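Local coordinates for protein Rho guanine nucleotide exchange factor 3 (Mus musculus, PDB 2Z0Q) that acts as a guanine nucleotide exchange factor for the GTPases RhoA and RhoB, represented by its DH-PH fragment, at residues 53-58 with 129-134; 120-125 with 148-153; 208-213 with 267-272; 233-238 with 247-252. All blocks are in the same frame, centred on the assembly; numbering follows the deposited sequence.

How the interactions relate
Interactions 1 and 2 lie in the DH domain, 3 and 4 in or against the PH domain. The first two touch, with centres about 12 Å apart, and their segments alternate along the chain. Interaction 2 lies about equally far from 3 and 4, about 18 and 17 Å between centres; its helix 107-125 touches interaction 3 through Ala120, which meets Tyr209 and Tyr210, and His124, which meets Leu267. Interactions 3 and 4 involve the same PH sheet and share an aromatic cluster, with centres about 11 Å apart; both segments of interaction 4 fall between those of interaction 3. Helix 180-213, whose end meets the PH sheet, and helix 107-125 together join the two domains.

Interaction 1: residues 53-58 with 129-134; sequences SIMTEQ and HRVQDF
The Schellman motif that ends helix 15-51 of the DH domain, with Ser53 at its C-prime position, packs through Ser53 and Ile54 on Arg130 and Val131 of the short helix 129-132. Ile54 supplies the apolar part. Its CG2 branch, anti to the backbone N, lies 3.6 Å from Val131 CG1, and the two side chains meet at a slant. Arg130 reaches across beside this pair: CG is anti to the backbone N (chi1 -169°) and the chain runs extended to NE, which carries the guanidinium out to Ser53 and Ile54. Ile54 CA sits 3.7 Å above the centre of that flat group. The guanidinium and the Ser53 carbonyl are too close in the model, so their exact relation is doubtful. At the start of the short helix, Asp128 OD2 weakly accepts from the backbone N atoms of Arg130 and Val131. Thr56 is the N-cap of helix 57-64. Before it, the selenomethionine Met55 turns into the interior against Leu121 and Lys125 of helix 107-125 and Leu60 and Ile63 of helix 57-64, its CG still 4.3 Å from Val131 CG1.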
# COMPACT_ATOMS: atom_id res chain seq x y z
N SER A 53 10.34 -4.37 24.10
CA SER A 53 11.45 -4.32 23.15
C SER A 53 11.32 -5.29 21.98
O SER A 53 12.32 -5.87 21.55
CB SER A 53 12.76 -4.61 23.90
OG SER A 53 12.91 -3.76 25.02
N ILE A 54 10.11 -5.47 21.47
CA ILE A 54 9.85 -6.38 20.34
C ILE A 54 10.56 -5.94 19.05
O ILE A 54 10.89 -6.75 18.19
CB ILE A 54 8.35 -6.50 20.10
CG1 ILE A 54 7.68 -6.97 21.38
CG2 ILE A 54 8.06 -7.47 18.93
CD1 ILE A 54 6.18 -6.92 21.34
N MSE A 55 10.78 -4.64 18.93
CA MSE A 55 11.49 -4.07 17.78
C MSE A 55 12.31 -2.94 18.38
O MSE A 55 12.03 -2.49 19.49
CB MSE A 55 10.52 -3.47 16.76
CG MSE A 55 9.65 -4.47 15.98
SE MSE A 55 8.69 -3.61 14.50
CE MSE A 55 10.14 -3.36 13.30
N THR A 56 13.30 -2.46 17.66
CA THR A 56 14.11 -1.37 18.20
C THR A 56 13.32 -0.06 18.26
O THR A 56 12.26 0.07 17.63
CB THR A 56 15.39 -1.16 17.37
OG1 THR A 56 15.07 -0.47 16.15
CG2 THR A 56 16.02 -2.51 17.06
N GLU A 57 13.81 0.90 19.02
CA GLU A 57 13.12 2.18 19.12
C GLU A 57 13.16 2.77 17.73
O GLU A 57 12.22 3.42 17.29
CB GLU A 57 13.83 3.12 20.10
CG GLU A 57 13.75 2.67 21.55
CD GLU A 57 14.27 3.71 22.53
OE1 GLU A 57 13.69 4.82 22.58
OE2 GLU A 57 15.25 3.41 23.25
N GLN A 58 14.26 2.53 17.04
CA GLN A 58 14.42 3.04 15.69
C GLN A 58 13.28 2.51 14.81
O GLN A 58 12.51 3.28 14.23
CB GLN A 58 15.76 2.60 15.12
CG GLN A 58 16.98 3.08 15.91
CD GLN A 58 17.17 2.36 17.24
OE1 GLN A 58 17.37 1.14 17.29
NE2 GLN A 58 17.12 3.12 18.33
N HIS A 129 10.16 -14.31 14.54
CA HIS A 129 9.23 -15.08 15.37
C HIS A 129 8.74 -14.29 16.58
O HIS A 129 7.57 -14.36 16.95
CB HIS A 129 9.88 -16.38 15.86
CG HIS A 129 10.29 -17.32 14.76
ND1 HIS A 129 9.51 -17.55 13.64
CD2 HIS A 129 11.37 -18.12 14.63
CE1 HIS A 129 10.10 -18.45 12.88
NE2 HIS A 129 11.23 -18.82 13.46
N ARG A 130 9.65 -13.54 17.18
CA ARG A 130 9.36 -12.73 18.35
C ARG A 130 8.17 -11.81 18.10
O ARG A 130 7.33 -11.61 18.96
CB ARG A 130 10.60 -11.90 18.71
CG ARG A 130 10.52 -11.22 20.05
CD ARG A 130 11.76 -10.37 20.30
NE ARG A 130 11.64 -9.62 21.54
CZ ARG A 130 12.43 -8.62 21.90
NH1 ARG A 130 13.42 -8.24 21.10
NH2 ARG A 130 12.22 -7.99 23.05
N VAL A 131 8.13 -11.24 16.90
CA VAL A 131 7.04 -10.35 16.53
C VAL A 131 5.77 -11.14 16.23
O VAL A 131 4.72 -10.88 16.83
CB VAL A 131 7.40 -9.48 15.29
CG1 VAL A 131 8.62 -8.61 15.59
CG2 VAL A 131 7.66 -10.36 14.10
N GLN A 132 5.87 -12.11 15.32
CA GLN A 132 4.71 -12.92 14.95
C GLN A 132 4.05 -13.58 16.16
O GLN A 132 2.84 -13.83 16.15
CB GLN A 132 5.08 -13.97 13.88
CG GLN A 132 6.22 -14.89 14.23
CD GLN A 132 6.53 -15.88 13.10
OE1 GLN A 132 6.31 -17.09 13.24
NE2 GLN A 132 7.04 -15.36 11.98
N ASP A 133 4.82 -13.84 17.21
CA ASP A 133 4.21 -14.39 18.42
C ASP A 133 3.61 -13.13 19.04
O ASP A 133 3.86 -12.83 20.21
CB ASP A 133 5.24 -14.97 19.40
CG ASP A 133 6.09 -16.08 18.81
OD1 ASP A 133 5.55 -16.97 18.11
OD2 ASP A 133 7.31 -16.05 19.06
N PHE A 134 2.85 -12.39 18.24
CA PHE A 134 2.24 -11.13 18.69
C PHE A 134 1.95 -11.07 20.18
O PHE A 134 1.79 -9.99 20.72
CB PHE A 134 0.94 -10.85 17.93
CG PHE A 134 1.18 -10.37 16.54
CD1 PHE A 134 0.92 -11.18 15.45
CD2 PHE A 134 1.73 -9.11 16.33
CE1 PHE A 134 1.20 -10.74 14.16
CE2 PHE A 134 2.02 -8.67 15.05
CZ PHE A 134 1.76 -9.48 13.96

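Interaction 2: residues 120-125 with 148-153; sequences ALLDHK and DLWNFL
The carbonyl oxygen of Asp148 takes two backbone bonds, from Asn151 N at 2.9 Å and Phe152 N at 3.1 Å, and so folds the turn that carries Leu149 and Trp150, with Leu153 just after it; all three gather round Leu122. This is a buried apolar contact of the helical DH domain, joining helix 107-125 to the loop that leads into helix 155-172. Leu122 carries it, meeting the CE3-CZ3 side of the Trp150 indole at a slant. CG, anti to the backbone N (chi1 -155°), is placed 3.6 Å from Trp150 CE3, and Leu122 CD1 is equally near Trp150 CZ3. The other branch, CD2, turns to Leu153 and Leu149: it meets Leu153 CD1 tip to tip at 3.6 Å and lies 3.5 Å from the carbonyl O of Leu149. An alanine in place of Leu122 would probably open a gap between Trp150 and Leu153 CD1 and allow the indole to shift. One helical turn on, Lys125 C lies 4.2 Å from Trp150 CH2, while Lys125 NZ leaves for a salt bridge with Glu59. Elsewhere around the loop, the Phe152 ring meets that of Phe64, and Leu153 O accepts from Tyr111 OH and, weakly, from Gln115 NE2. On the indole itself, Leu149 CD2 lies 4.3 Å above the ring plane of Trp150, offset toward the rim.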
# COMPACT_ATOMS: atom_id res chain seq x y z
N ALA A 120 8.49 -1.85 3.63
CA ALA A 120 9.59 -2.78 3.33
C ALA A 120 10.07 -3.41 4.64
O ALA A 120 10.31 -4.62 4.73
CB ALA A 120 10.74 -2.05 2.66
N LEU A 121 10.23 -2.58 5.67
CA LEU A 121 10.67 -3.07 6.97
C LEU A 121 9.63 -4.03 7.54
O LEU A 121 9.96 -5.10 8.06
CB LEU A 121 10.88 -1.91 7.93
CG LEU A 121 11.06 -2.31 9.40
CD1 LEU A 121 12.42 -2.99 9.58
CD2 LEU A 121 10.95 -1.09 10.27
N LEU A 122 8.37 -3.64 7.45
CA LEU A 122 7.30 -4.47 7.97
C LEU A 122 7.25 -5.83 7.26
O LEU A 122 6.99 -6.85 7.91
CB LEU A 122 5.97 -3.73 7.81
CG LEU A 122 4.81 -4.08 8.74
CD1 LEU A 122 5.31 -4.23 10.18
CD2 LEU A 122 3.76 -2.96 8.65
N ASP A 123 7.48 -5.86 5.95
CA ASP A 123 7.45 -7.13 5.22
C ASP A 123 8.56 -8.03 5.76
O ASP A 123 8.44 -9.25 5.81
CB ASP A 123 7.71 -6.93 3.72
CG ASP A 123 6.53 -6.34 2.98
OD1 ASP A 123 5.41 -6.36 3.53
OD2 ASP A 123 6.72 -5.88 1.82
N HIS A 124 9.68 -7.43 6.13
CA HIS A 124 10.77 -8.23 6.63
C HIS A 124 10.46 -8.78 8.02
O HIS A 124 10.76 -9.94 8.30
CB HIS A 124 12.04 -7.40 6.65
CG HIS A 124 13.22 -8.13 7.20
ND1 HIS A 124 13.71 -9.28 6.63
CD2 HIS A 124 13.99 -7.88 8.28
CE1 HIS A 124 14.74 -9.72 7.33
NE2 HIS A 124 14.93 -8.89 8.34
N LYS A 125 9.87 -7.94 8.87
CA LYS A 125 9.53 -8.32 10.24
C LYS A 125 8.55 -9.47 10.38
O LYS A 125 8.55 -10.16 11.39
CB LYS A 125 8.98 -7.11 11.01
CG LYS A 125 10.04 -6.08 11.35
CD LYS A 125 11.02 -6.60 12.42
CE LYS A 125 12.24 -5.67 12.55
NZ LYS A 125 13.07 -5.92 13.77
N ASP A 148 -5.08 -4.93 12.19
CA ASP A 148 -4.04 -5.75 11.56
C ASP A 148 -2.71 -4.99 11.43
O ASP A 148 -2.59 -4.10 10.60
CB ASP A 148 -4.51 -6.19 10.18
CG ASP A 148 -3.59 -7.22 9.56
OD1 ASP A 148 -3.49 -8.32 10.13
OD2 ASP A 148 -2.98 -6.93 8.51
N LEU A 149 -1.71 -5.36 12.24
CA LEU A 149 -0.41 -4.69 12.20
C LEU A 149 0.16 -4.56 10.80
O LEU A 149 0.92 -3.63 10.54
CB LEU A 149 0.63 -5.42 13.06
CG LEU A 149 2.07 -4.92 12.88
CD1 LEU A 149 2.20 -3.50 13.39
CD2 LEU A 149 3.05 -5.82 13.61
N TRP A 150 -0.20 -5.48 9.91
CA TRP A 150 0.30 -5.47 8.54
C TRP A 150 -0.40 -4.54 7.56
O TRP A 150 0.10 -4.34 6.44
CB TRP A 150 0.27 -6.89 7.97
CG TRP A 150 0.79 -7.92 8.93
CD1 TRP A 150 0.08 -8.92 9.53
CD2 TRP A 150 2.13 -8.01 9.44
NE1 TRP A 150 0.89 -9.63 10.38
CE2 TRP A 150 2.16 -9.10 10.35
CE3 TRP A 150 3.31 -7.29 9.21
CZ2 TRP A 150 3.31 -9.48 11.04
CZ3 TRP A 150 4.46 -7.67 9.90
CH2 TRP A 150 4.45 -8.75 10.80
N ASN A 151 -1.54 -3.96 7.94
CA ASN A 151 -2.26 -3.08 7.02
C ASN A 151 -2.80 -1.76 7.56
O ASN A 151 -3.35 -0.97 6.80
CB ASN A 151 -3.43 -3.83 6.37
CG ASN A 151 -4.51 -4.26 7.37
OD1 ASN A 151 -4.93 -3.48 8.23
ND2 ASN A 151 -4.98 -5.50 7.23
N PHE A 152 -2.66 -1.51 8.87
CA PHE A 152 -3.16 -0.28 9.46
C PHE A 152 -2.43 0.92 8.86
O PHE A 152 -2.93 2.04 8.90
CB PHE A 152 -2.96 -0.30 10.97
CG PHE A 152 -1.54 -0.06 11.39
CD1 PHE A 152 -1.12 1.21 11.79
CD2 PHE A 152 -0.60 -1.10 11.35
CE1 PHE A 152 0.22 1.46 12.14
CE2 PHE A 152 0.74 -0.87 11.70
CZ PHE A 152 1.15 0.41 12.10
N LEU A 153 -1.25 0.68 8.31
CA LEU A 153 -0.47 1.74 7.68
C LEU A 153 -1.15 2.27 6.43
O LEU A 153 -0.88 3.40 6.00
CB LEU A 153 0.93 1.25 7.31
CG LEU A 153 1.89 0.97 8.48
CD1 LEU A 153 3.23 0.52 7.91
CD2 LEU A 153 2.05 2.22 9.33

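Interaction 3: residues 208-213 with 267-272; sequences RYYKER and LCYQLY. With SO4 (sulfate ion), chain C.
A helix-to-strand contact, mixing backbone bonds with aromatic packing, fixes Tyr210 and Arg213 at the end of the long helix 180-213 against Leu267 and Tyr269 of strand 266-271 in the PH domain. The two segments cross at -66°, their axes 7.7 Å apart at the closest. Arg213 bonds twice: its carbonyl O accepts from Tyr269 N at 2.9 Å, and its NH1 donates to Leu267 O at 2.9 Å, that oxygen lying somewhat out of the guanidinium plane. The bend at chi2 (-70°) brings Arg213 CD to 3.5 Å from Leu267 O. Tyr209 OH lies 3.4 Å above the centre of the guanidinium. Water 2 takes an N-H from both Arg213 NH1, at 2.6 Å, and Leu267 N; water 1 joins the hydroxyls of Tyr209 and Tyr269 to Leu267 O. Beside these polar bonds, the edge of Tyr210 points at the face of Tyr269 in an offset edge-to-face pair, the planes at 64°, with Tyr210 CD1 3.6 Å from Tyr269 CE2. Arg213 CB rests at the Tyr269 ring edge, 3.7 Å from CD2. Strand 266-271 is flanked by strand 254-263 and by the short parallel strand 214-215, whose Leu215 bonds the backbones of Tyr269 and Leu271, while helix 107-125 of the DH domain covers Tyr209, Tyr210 and Leu267.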
# COMPACT_ATOMS: atom_id res chain seq x y z
N ARG A 208 12.37 3.82 -6.98
CA ARG A 208 13.71 4.27 -6.62
C ARG A 208 14.23 3.54 -5.36
O ARG A 208 15.40 3.12 -5.30
CB ARG A 208 13.65 5.79 -6.39
CG ARG A 208 15.00 6.47 -6.23
CD ARG A 208 14.84 8.02 -6.08
NE ARG A 208 14.05 8.39 -4.90
CZ ARG A 208 12.82 8.92 -4.93
NH1 ARG A 208 12.20 9.16 -6.09
NH2 ARG A 208 12.20 9.19 -3.79
N TYR A 209 13.37 3.42 -4.36
CA TYR A 209 13.72 2.76 -3.10
C TYR A 209 14.22 1.33 -3.33
O TYR A 209 15.27 0.93 -2.81
CB TYR A 209 12.49 2.68 -2.18
CG TYR A 209 12.78 1.95 -0.87
CD1 TYR A 209 13.33 2.64 0.21
CD2 TYR A 209 12.54 0.58 -0.73
CE1 TYR A 209 13.66 1.99 1.39
CE2 TYR A 209 12.86 -0.09 0.46
CZ TYR A 209 13.43 0.63 1.52
OH TYR A 209 13.83 -0.01 2.66
N TYR A 210 13.47 0.55 -4.11
CA TYR A 210 13.93 -0.83 -4.31
C TYR A 210 15.13 -0.92 -5.24
O TYR A 210 16.01 -1.75 -4.99
CB TYR A 210 12.76 -1.73 -4.76
CG TYR A 210 11.82 -1.99 -3.62
CD1 TYR A 210 12.21 -2.77 -2.53
CD2 TYR A 210 10.51 -1.44 -3.62
CE1 TYR A 210 11.35 -3.02 -1.48
CE2 TYR A 210 9.65 -1.69 -2.56
CZ TYR A 210 10.08 -2.49 -1.49
OH TYR A 210 9.24 -2.75 -0.44
N LYS A 211 15.22 -0.07 -6.26
CA LYS A 211 16.40 -0.12 -7.13
C LYS A 211 17.68 0.16 -6.33
O LYS A 211 18.73 -0.44 -6.58
CB LYS A 211 16.30 0.91 -8.26
CG LYS A 211 15.51 0.43 -9.46
CD LYS A 211 15.07 1.56 -10.40
CE LYS A 211 16.24 2.27 -11.03
NZ LYS A 211 15.70 3.23 -12.06
N GLU A 212 17.60 1.07 -5.36
CA GLU A 212 18.79 1.41 -4.58
C GLU A 212 19.16 0.32 -3.59
O GLU A 212 20.29 0.29 -3.08
CB GLU A 212 18.58 2.75 -3.84
CG GLU A 212 18.10 3.84 -4.78
CD GLU A 212 18.07 5.23 -4.16
OE1 GLU A 212 17.69 5.37 -2.97
OE2 GLU A 212 18.41 6.18 -4.89
N ARG A 213 18.22 -0.59 -3.34
CA ARG A 213 18.45 -1.67 -2.40
C ARG A 213 18.81 -3.02 -3.07
O ARG A 213 19.04 -4.01 -2.37
CB ARG A 213 17.25 -1.85 -1.50
CG ARG A 213 16.86 -0.63 -0.63
CD ARG A 213 17.84 -0.36 0.46
NE ARG A 213 17.37 0.69 1.38
CZ ARG A 213 17.27 0.53 2.70
NH1 ARG A 213 17.58 -0.64 3.27
NH2 ARG A 213 16.89 1.56 3.48
N LEU A 267 18.63 -3.56 5.09
CA LEU A 267 17.78 -4.55 4.45
C LEU A 267 17.99 -4.38 2.94
O LEU A 267 17.63 -3.35 2.36
CB LEU A 267 16.32 -4.29 4.81
CG LEU A 267 15.30 -5.24 4.19
CD1 LEU A 267 15.68 -6.69 4.56
CD2 LEU A 267 13.89 -4.91 4.71
N CYS A 268 18.53 -5.41 2.29
CA CYS A 268 18.81 -5.33 0.86
C CYS A 268 18.17 -6.52 0.15
O CYS A 268 17.61 -7.37 0.81
CB CYS A 268 20.31 -5.34 0.62
SG CYS A 268 21.09 -3.80 1.21
N TYR A 269 18.24 -6.53 -1.18
CA TYR A 269 17.62 -7.60 -1.98
C TYR A 269 18.69 -8.14 -2.93
O TYR A 269 19.00 -7.56 -3.99
CB TYR A 269 16.39 -7.03 -2.73
CG TYR A 269 15.40 -6.40 -1.77
CD1 TYR A 269 14.52 -7.18 -1.03
CD2 TYR A 269 15.44 -5.03 -1.52
CE1 TYR A 269 13.72 -6.62 -0.04
CE2 TYR A 269 14.62 -4.45 -0.53
CZ TYR A 269 13.78 -5.24 0.20
OH TYR A 269 13.03 -4.66 1.20
N GLN A 270 19.27 -9.26 -2.50
CA GLN A 270 20.36 -9.92 -3.21
C GLN A 270 19.83 -10.66 -4.45
O GLN A 270 18.98 -11.56 -4.32
CB GLN A 270 21.04 -10.89 -2.21
CG GLN A 270 22.26 -11.61 -2.80
CD GLN A 270 22.89 -12.58 -1.80
OE1 GLN A 270 22.60 -12.53 -0.61
NE2 GLN A 270 23.73 -13.46 -2.29
N LEU A 271 20.28 -10.25 -5.63
CA LEU A 271 19.76 -10.90 -6.84
C LEU A 271 20.03 -12.41 -6.78
O LEU A 271 21.15 -12.83 -6.45
CB LEU A 271 20.35 -10.30 -8.11
CG LEU A 271 19.45 -9.18 -8.69
CD1 LEU A 271 19.53 -7.95 -7.79
CD2 LEU A 271 19.86 -8.85 -10.12
N TYR A 272 19.00 -13.20 -7.09
CA TYR A 272 19.08 -14.68 -7.05
C TYR A 272 19.59 -15.28 -8.38
O TYR A 272 20.22 -16.35 -8.40
CB TYR A 272 17.69 -15.20 -6.69
CG TYR A 272 17.55 -16.69 -6.46
CD1 TYR A 272 18.23 -17.31 -5.42
CD2 TYR A 272 16.65 -17.45 -7.23
CE1 TYR A 272 18.01 -18.65 -5.11
CE2 TYR A 272 16.41 -18.82 -6.93
CZ TYR A 272 17.10 -19.40 -5.87
OH TYR A 272 16.86 -20.69 -5.50
S SO4 C . 19.71 -22.31 -5.56
O1 SO4 C . 20.75 -23.30 -5.11
O2 SO4 C . 18.85 -21.93 -4.37
O3 SO4 C . 20.39 -21.08 -6.09
O4 SO4 C . 18.91 -22.95 -6.65
O HOH W 1 14.60 -2.53 2.24
O HOH W 2 17.35 -0.87 5.89

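Interaction 4: residues 233-238 with 247-252; sequences CCHGEL and HVFLFQ
His247 leaves its strand at CB on the face of the sheet it shares with His235, Glu237 and Phe249, its CG anti to the backbone N (chi1 -164°). The imidazole lies over the neighbouring strand at Gly236, whose CA makes a CH-pi contact 4.1 Å from the ring centroid. CD2 of His247 sits 3.1 Å above the Phe249 ring plane, toward its rim. On the other side of the ring, His247 ND1 is 3.0 Å from water 3, which donates to Glu237 OE2. His247 CE1 lies 3.6 Å from His235 ND1. The tip, NE2, shares a hydrogen bond of 2.8 Å with His235 ND1; it is nearly straight (168°), and either nitrogen could be the donor. His235 NE2 in turn bonds Glu206 OE2, so the imidazole of His235 is fixed at both nitrogens. An alanine at His247 would probably leave His235 ND1 without its mate and set that ring freer to turn. Antiparallel backbone bonds join the strands, among them Val248 N to Gly236 O at 2.9 Å and Leu250 N to Cys234 O at 2.9 Å. On the opposite face, the side chains of Leu238 and Val248 cross at about a right angle, Leu238 CD1 3.8 Å from Val248 CG2, both touching Trp337 of helix 331-345. Toward the far end, Cys233 and Cys234 both face Leu250, their N atoms weakly bonded to its O. The result is a beta hairpin with a classic bulge, formed by strands 232-240 and 245-251 of the PH-domain sheet.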
# COMPACT_ATOMS: atom_id res chain seq x y z
N CYS A 233 5.76 -2.19 -11.62
CA CYS A 233 4.41 -2.69 -11.85
C CYS A 233 3.85 -3.38 -10.62
O CYS A 233 2.71 -3.13 -10.21
CB CYS A 233 4.39 -3.63 -13.06
SG CYS A 233 5.10 -2.97 -14.58
N CYS A 234 4.63 -4.28 -10.03
CA CYS A 234 4.22 -4.94 -8.80
C CYS A 234 5.44 -5.65 -8.22
O CYS A 234 6.46 -5.81 -8.91
CB CYS A 234 3.10 -5.96 -9.04
SG CYS A 234 3.64 -7.44 -9.94
N HIS A 235 5.35 -6.04 -6.94
CA HIS A 235 6.45 -6.76 -6.30
C HIS A 235 5.89 -7.49 -5.09
O HIS A 235 4.80 -7.17 -4.57
CB HIS A 235 7.60 -5.77 -5.91
CG HIS A 235 7.28 -4.90 -4.73
ND1 HIS A 235 7.56 -5.26 -3.43
CD2 HIS A 235 6.61 -3.72 -4.66
CE1 HIS A 235 7.07 -4.34 -2.61
NE2 HIS A 235 6.48 -3.40 -3.33
N GLY A 236 6.61 -8.50 -4.61
CA GLY A 236 6.10 -9.22 -3.47
C GLY A 236 6.88 -10.50 -3.22
O GLY A 236 7.72 -10.88 -4.02
N GLU A 237 6.59 -11.12 -2.08
CA GLU A 237 7.25 -12.36 -1.69
C GLU A 237 6.63 -13.53 -2.45
O GLU A 237 5.40 -13.61 -2.57
CB GLU A 237 7.09 -12.60 -0.20
CG GLU A 237 7.78 -11.51 0.64
CD GLU A 237 7.27 -11.47 2.07
OE1 GLU A 237 6.02 -11.35 2.26
OE2 GLU A 237 8.11 -11.54 3.00
N LEU A 238 7.47 -14.42 -2.98
CA LEU A 238 7.01 -15.60 -3.66
C LEU A 238 7.94 -16.69 -3.17
O LEU A 238 9.13 -16.42 -2.93
CB LEU A 238 7.12 -15.46 -5.19
CG LEU A 238 6.17 -14.42 -5.80
CD1 LEU A 238 6.49 -14.20 -7.28
CD2 LEU A 238 4.72 -14.92 -5.63
N HIS A 247 11.91 -12.41 -3.05
CA HIS A 247 11.16 -11.18 -3.20
C HIS A 247 11.35 -10.88 -4.67
O HIS A 247 12.49 -10.69 -5.17
CB HIS A 247 11.70 -10.01 -2.36
CG HIS A 247 10.69 -8.91 -2.24
ND1 HIS A 247 9.89 -8.75 -1.13
CD2 HIS A 247 10.27 -8.01 -3.15
CE1 HIS A 247 9.02 -7.78 -1.36
NE2 HIS A 247 9.23 -7.31 -2.58
N VAL A 248 10.24 -10.81 -5.39
CA VAL A 248 10.31 -10.60 -6.82
C VAL A 248 9.79 -9.22 -7.21
O VAL A 248 8.79 -8.75 -6.69
CB VAL A 248 9.51 -11.71 -7.54
CG1 VAL A 248 9.54 -11.50 -9.02
CG2 VAL A 248 10.09 -13.07 -7.15
N PHE A 249 10.48 -8.62 -8.16
CA PHE A 249 10.16 -7.27 -8.63
C PHE A 249 9.90 -7.26 -10.13
O PHE A 249 10.76 -7.61 -10.94
CB PHE A 249 11.36 -6.34 -8.37
CG PHE A 249 11.70 -6.17 -6.92
CD1 PHE A 249 11.03 -5.24 -6.12
CD2 PHE A 249 12.69 -6.96 -6.33
CE1 PHE A 249 11.34 -5.10 -4.77
CE2 PHE A 249 13.00 -6.82 -5.01
CZ PHE A 249 12.33 -5.88 -4.20
N LEU A 250 8.69 -6.83 -10.50
CA LEU A 250 8.36 -6.69 -11.89
C LEU A 250 8.45 -5.19 -12.26
O LEU A 250 7.53 -4.42 -11.97
CB LEU A 250 6.93 -7.18 -12.18
CG LEU A 250 6.51 -6.94 -13.65
CD1 LEU A 250 7.40 -7.74 -14.63
CD2 LEU A 250 5.06 -7.31 -13.81
N PHE A 251 9.56 -4.79 -12.85
CA PHE A 251 9.70 -3.41 -13.33
C PHE A 251 9.02 -3.46 -14.72
O PHE A 251 8.79 -4.54 -15.25
CB PHE A 251 11.18 -3.02 -13.44
CG PHE A 251 11.85 -2.85 -12.10
CD1 PHE A 251 11.66 -1.68 -11.35
CD2 PHE A 251 12.67 -3.85 -11.60
CE1 PHE A 251 12.29 -1.51 -10.10
CE2 PHE A 251 13.30 -3.71 -10.37
CZ PHE A 251 13.11 -2.53 -9.61
N GLN A 252 8.71 -2.32 -15.32
CA GLN A 252 8.00 -2.37 -16.60
C GLN A 252 8.61 -3.28 -17.65
O GLN A 252 7.89 -4.01 -18.34
CB GLN A 252 7.87 -0.96 -17.19
CG GLN A 252 6.95 -0.90 -18.42
CD GLN A 252 5.51 -1.13 -18.05
OE1 GLN A 252 5.05 -2.27 -17.99
NE2 GLN A 252 4.78 -0.04 -17.77
O HOH W 3 10.44 -9.96 1.51